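Local coordinates for protein phosphoinositol-specific phospholipase C (Pseudomonas sp., PDB 5FYP) that probably cleaves phosphoinositides, releasing the phosphorylated inositol head group from the lipid, in a calcium-dependent reaction on a TIM-barrel-type fold, at residues N216-I221 with F253-I258; G244-A249 with A270-Q275. All coordinates share one frame; numbering follows the deposited sequence.

Overall arrangement
From the N terminus, segment 216-221 comes first, on the short helix 219-222. Interaction 1 closes the loop of 31 residues between it and 253-258, a loop that holds helix 230-233, strand 238-242 and most of helix 249-254. Before that loop ends, segment 244-249 opens interaction 2, which closes a 20-residue loop at 270-275, holding most of helix 249-254 and strand 258-262. The segments therefore alternate along the chain, and the two contacts cross instead of nesting. Their centres lie about 13 Å apart and they touch: the indole of Trp248 packs on segment 216-221, with CH2 3.4 Å from Gln218 N. Together they link helices 219-222, 249-254 and 269-274 on one side of the molecule.

Interaction 1 of 2, residues N216-I221 with F253-I258; sequences NGQNDI and FAYSHI
Two rings, those of Tyr255 and His257, receive Ile221 of the short helix 219-222. They follow the end of helix 249-254, which closes in a Schellman motif at Ser256: positive phi there turns the chain toward strand 258-262. This helix connects parallel neighbouring strands 238-242 and 258-262, a beta-alpha-beta crossover of the TIM-barrel-type fold.

The tyrosine ring is met obliquely by Ile221 CG2, 3.8 Å from Tyr255 CG, and by the amide of Gln218, whose NE2 stands 3.9 Å from Tyr255 CE1 with the amide and ring planes 45° apart. The imidazole has Tyr255 CB over one face, displaced toward the rim, while at its edge Ile221 O lies near the ring plane, only 3.1 Å from His257 CE1; this is a close C-H to oxygen approach. With CG2 anti to its backbone N (chi1 -53°, defined on CG1), Ile221 brings that methyl into the corner formed by the two rings, beside Tyr255 CG and 4.0 Å from His257 ND1.

Polar neighbours fix the flat groups. His257 ND1 is bonded to Asn239 OD1 and NE2 to Gln166 O, which holds the ring against rotation; two acceptors would be consistent with a proton on both nitrogens. Asn239 also reaches segment 216-221, since its ND2 bonds Asp220 O. Gln218 bends at its second torsion, and NE2 finds its polar partners in Ser222 OG and Gln251 OE1, so its meeting with the tyrosine is packing alone. No hydrogen bond joins the two segments directly. Within 216-221 the loop before the helix is braced by Asp220: Asn216 N donates to Asp220 OD2 over 2.9 Å, almost straight at 176°, using the anti lone pair of the carboxylate oxygen.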
# COMPACT_ATOMS: atom_id res chain seq x y z
N ASN A 216 2.20 -4.44 16.39
CA ASN A 216 1.56 -5.07 17.55
C ASN A 216 1.90 -4.40 18.87
O ASN A 216 1.62 -4.95 19.93
CB ASN A 216 1.76 -6.58 17.60
CG ASN A 216 3.17 -7.00 17.81
OD1 ASN A 216 4.00 -6.24 18.24
ND2 ASN A 216 3.45 -8.23 17.45
N GLY A 217 2.45 -3.19 18.82
CA GLY A 217 2.76 -2.42 20.02
C GLY A 217 2.99 -0.99 19.65
O GLY A 217 3.18 -0.65 18.46
N GLN A 218 2.98 -0.12 20.65
CA GLN A 218 3.11 1.31 20.40
C GLN A 218 4.44 1.63 19.70
O GLN A 218 4.48 2.55 18.91
CB GLN A 218 2.98 2.08 21.70
CG GLN A 218 3.01 3.58 21.52
CD GLN A 218 1.77 4.14 20.85
OE1 GLN A 218 0.65 3.77 21.18
NE2 GLN A 218 1.96 5.07 19.91
N ASN A 219 5.50 0.92 20.07
CA ASN A 219 6.81 1.17 19.44
C ASN A 219 6.76 1.04 17.93
O ASN A 219 7.54 1.69 17.24
CB ASN A 219 7.90 0.29 20.00
CG ASN A 219 7.64 -1.17 19.71
OD1 ASN A 219 6.60 -1.68 20.11
ND2 ASN A 219 8.57 -1.83 19.03
N ASP A 220 5.87 0.17 17.42
CA ASP A 220 5.78 -0.05 15.98
C ASP A 220 5.14 1.14 15.27
O ASP A 220 5.28 1.27 14.06
CB ASP A 220 5.00 -1.33 15.70
CG ASP A 220 5.64 -2.57 16.29
OD1 ASP A 220 6.90 -2.64 16.33
OD2 ASP A 220 4.89 -3.51 16.69
N ILE A 221 4.44 1.98 16.03
CA ILE A 221 3.87 3.24 15.54
C ILE A 221 4.88 4.38 15.72
O ILE A 221 5.16 5.09 14.75
CB ILE A 221 2.57 3.58 16.26
CG1 ILE A 221 1.54 2.44 16.22
CG2 ILE A 221 2.00 4.90 15.75
CD1 ILE A 221 0.45 2.39 15.24
N PHE A 253 -4.14 6.12 13.50
CA PHE A 253 -4.98 7.28 13.26
C PHE A 253 -4.51 8.49 14.05
O PHE A 253 -4.39 9.61 13.53
CB PHE A 253 -6.45 6.91 13.59
CG PHE A 253 -7.42 8.06 13.52
CD1 PHE A 253 -8.02 8.44 12.36
CD2 PHE A 253 -7.74 8.76 14.66
CE1 PHE A 253 -8.92 9.49 12.33
CE2 PHE A 253 -8.65 9.81 14.64
CZ PHE A 253 -9.22 10.17 13.47
N ALA A 254 -4.22 8.29 15.33
CA ALA A 254 -3.74 9.40 16.20
C ALA A 254 -2.44 10.01 15.68
O ALA A 254 -2.17 11.20 15.86
CB ALA A 254 -3.57 8.91 17.62
N TYR A 255 -1.60 9.17 15.10
CA TYR A 255 -0.30 9.58 14.55
C TYR A 255 -0.35 9.99 13.09
O TYR A 255 0.71 10.28 12.51
CB TYR A 255 0.77 8.47 14.76
CG TYR A 255 1.56 8.68 16.03
CD1 TYR A 255 1.03 8.35 17.28
CD2 TYR A 255 2.82 9.27 15.99
CE1 TYR A 255 1.78 8.62 18.43
CE2 TYR A 255 3.55 9.51 17.11
CZ TYR A 255 3.02 9.21 18.34
OH TYR A 255 3.79 9.51 19.45
N SER A 256 -1.55 10.04 12.48
CA SER A 256 -1.66 10.34 11.03
C SER A 256 -0.82 9.38 10.21
O SER A 256 -0.25 9.75 9.19
CB SER A 256 -1.36 11.78 10.70
OG SER A 256 -2.32 12.60 11.37
N HIS A 257 -0.77 8.11 10.65
CA HIS A 257 -0.23 7.04 9.80
C HIS A 257 -1.39 6.30 9.15
O HIS A 257 -2.41 6.07 9.79
CB HIS A 257 0.57 6.02 10.62
CG HIS A 257 1.81 6.55 11.27
ND1 HIS A 257 2.67 5.70 11.90
CD2 HIS A 257 2.32 7.78 11.43
CE1 HIS A 257 3.67 6.39 12.42
NE2 HIS A 257 3.47 7.66 12.17
N ILE A 258 -1.22 5.86 7.91
CA ILE A 258 -2.29 5.13 7.23
C ILE A 258 -2.28 3.69 7.71
O ILE A 258 -1.33 2.92 7.44
CB ILE A 258 -2.17 5.20 5.71
CG1 ILE A 258 -2.05 6.63 5.21
CG2 ILE A 258 -3.33 4.48 5.05
CD1 ILE A 258 -3.16 7.55 5.63

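Interaction 2 of 2, residues G244-A249 with A270-Q275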
# COMPACT_ATOMS: atom_id res chain seq x y z
N GLY A 244 -5.99 -9.62 14.88
CA GLY A 244 -5.77 -9.61 16.30
C GLY A 244 -5.14 -8.33 16.82
O GLY A 244 -5.17 -8.06 18.01
N ASP A 245 -4.55 -7.54 15.92
CA ASP A 245 -3.85 -6.30 16.25
C ASP A 245 -4.55 -5.04 15.81
O ASP A 245 -3.98 -3.95 15.89
CB ASP A 245 -2.47 -6.38 15.65
CG ASP A 245 -1.63 -7.47 16.29
OD1 ASP A 245 -1.64 -7.61 17.53
OD2 ASP A 245 -0.96 -8.25 15.61
N LYS A 246 -5.81 -5.18 15.39
CA LYS A 246 -6.50 -4.02 14.80
C LYS A 246 -6.76 -2.90 15.75
O LYS A 246 -7.00 -1.77 15.34
CB LYS A 246 -7.80 -4.44 14.15
CG LYS A 246 -8.89 -4.87 15.13
CD LYS A 246 -10.18 -5.14 14.36
CE LYS A 246 -11.32 -5.51 15.26
NZ LYS A 246 -12.58 -5.60 14.46
N SER A 247 -6.72 -3.17 17.06
CA SER A 247 -6.86 -2.09 18.05
C SER A 247 -5.82 -1.00 17.85
O SER A 247 -6.06 0.16 18.21
CB SER A 247 -6.78 -2.65 19.48
OG SER A 247 -5.57 -3.29 19.75
N TRP A 248 -4.65 -1.34 17.29
CA TRP A 248 -3.59 -0.36 17.04
C TRP A 248 -3.94 0.64 15.94
O TRP A 248 -3.27 1.67 15.85
CB TRP A 248 -2.24 -1.06 16.74
CG TRP A 248 -1.76 -1.74 17.94
CD1 TRP A 248 -1.82 -3.04 18.24
CD2 TRP A 248 -1.25 -1.08 19.11
NE1 TRP A 248 -1.37 -3.26 19.53
CE2 TRP A 248 -1.00 -2.06 20.07
CE3 TRP A 248 -0.97 0.24 19.43
CZ2 TRP A 248 -0.53 -1.74 21.37
CZ3 TRP A 248 -0.51 0.58 20.68
CH2 TRP A 248 -0.29 -0.42 21.63
N ALA A 249 -5.01 0.40 15.17
CA ALA A 249 -5.38 1.35 14.14
C ALA A 249 -5.74 2.70 14.75
O ALA A 249 -5.51 3.73 14.13
CB ALA A 249 -6.50 0.83 13.27
N ALA A 270 -18.63 -0.41 8.05
CA ALA A 270 -19.07 0.57 9.03
C ALA A 270 -18.38 0.38 10.36
O ALA A 270 -17.98 1.34 11.02
CB ALA A 270 -20.59 0.53 9.19
N GLN A 271 -18.26 -0.86 10.81
CA GLN A 271 -17.60 -1.09 12.08
C GLN A 271 -16.10 -0.76 12.00
O GLN A 271 -15.54 -0.15 12.94
CB GLN A 271 -17.81 -2.50 12.56
CG GLN A 271 -17.22 -2.66 13.92
N HIS A 272 -15.46 -1.11 10.89
CA HIS A 272 -14.07 -0.69 10.72
C HIS A 272 -13.86 0.82 10.70
O HIS A 272 -12.83 1.31 11.21
CB HIS A 272 -13.49 -1.35 9.46
CG HIS A 272 -13.23 -2.81 9.64
ND1 HIS A 272 -13.52 -3.74 8.67
CD2 HIS A 272 -12.74 -3.49 10.69
CE1 HIS A 272 -13.16 -4.94 9.10
NE2 HIS A 272 -12.68 -4.82 10.32
N ILE A 273 -14.80 1.55 10.13
CA ILE A 273 -14.76 3.02 10.20
C ILE A 273 -14.78 3.48 11.66
O ILE A 273 -14.03 4.36 12.06
CB ILE A 273 -15.96 3.61 9.43
CG1 ILE A 273 -15.77 3.37 7.91
CG2 ILE A 273 -16.15 5.08 9.73
CD1 ILE A 273 -17.02 3.63 7.08
N ASN A 274 -15.67 2.90 12.43
CA ASN A 274 -15.76 3.27 13.83
C ASN A 274 -14.45 2.93 14.61
O ASN A 274 -14.09 3.64 15.57
CB ASN A 274 -17.01 2.60 14.37
CG ASN A 274 -18.32 3.04 13.62
OD1 ASN A 274 -18.46 4.15 13.00
ND2 ASN A 274 -19.30 2.16 13.70
N GLN A 275 -13.71 1.92 14.13
CA GLN A 275 -12.42 1.50 14.66
C GLN A 275 -11.21 2.27 14.10
O GLN A 275 -10.06 1.95 14.40
CB GLN A 275 -12.28 -0.02 14.46
CG GLN A 275 -13.34 -0.77 15.28
CD GLN A 275 -13.50 -2.25 14.98
OE1 GLN A 275 -13.03 -2.81 14.02
NE2 GLN A 275 -14.17 -2.91 15.92
O HOH W 1 -8.79 0.28 16.12
O HOH W 2 -14.72 -5.92 16.20
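Lys246 and Gln275 reach toward each other as two extended side chains that meet at a slant, and their polar ends carry the contact. Lys246 NZ donates to Gln275 OE1 over 2.9 Å. The ammonium approaches from the side of the carbonyl, at a C=O...N angle of 113°, and is tilted 24° from its plane. Lys246 CE also comes within 3.4 Å of Gln275 OE1, so the last methylene, like the ammonium, packs against the amide. Gln275 NE2, itself a donor, makes no bond to Lys246 NZ; instead water 2 accepts from both, 2.8 Å from Lys246 NZ and 3.1 Å from Gln275 NE2, and completes a small ring of polar atoms.

The lysine's chain leaves CB with CG between the backbone N and carbonyl carbon (chi1 70°) and then runs straight, which carries the ammonium across to the other segment. Its strongest partner is the salt-bridged Asp264 OD2. That oxygen also bonds His272 NE2, so one carboxylate atom serves both residues, with Lys246 NZ and His272 NE2 4.2 Å apart around it; the shared acid probably tempers any repulsion should the imidazole be charged.

Nearer the backbones, water 1 joins the segments, placed 2.8 Å from Lys246 O and 2.7 Å from Gln275 O, although further acceptors compete for its protons. Ala249 CB packs beside Gln275 O.

In the fold, 244-249 runs from the loop after strand 238-242 into the first residue of helix 249-254, with 246-248 already helical in phi/psi but lacking the regular bonds, whereas Gln275 directly follows helix 269-274. The contact thus ties the start of one helix to the end of the next, and His272 ND1, bonded to Tyr282 OH, extends the link to strand 279-282.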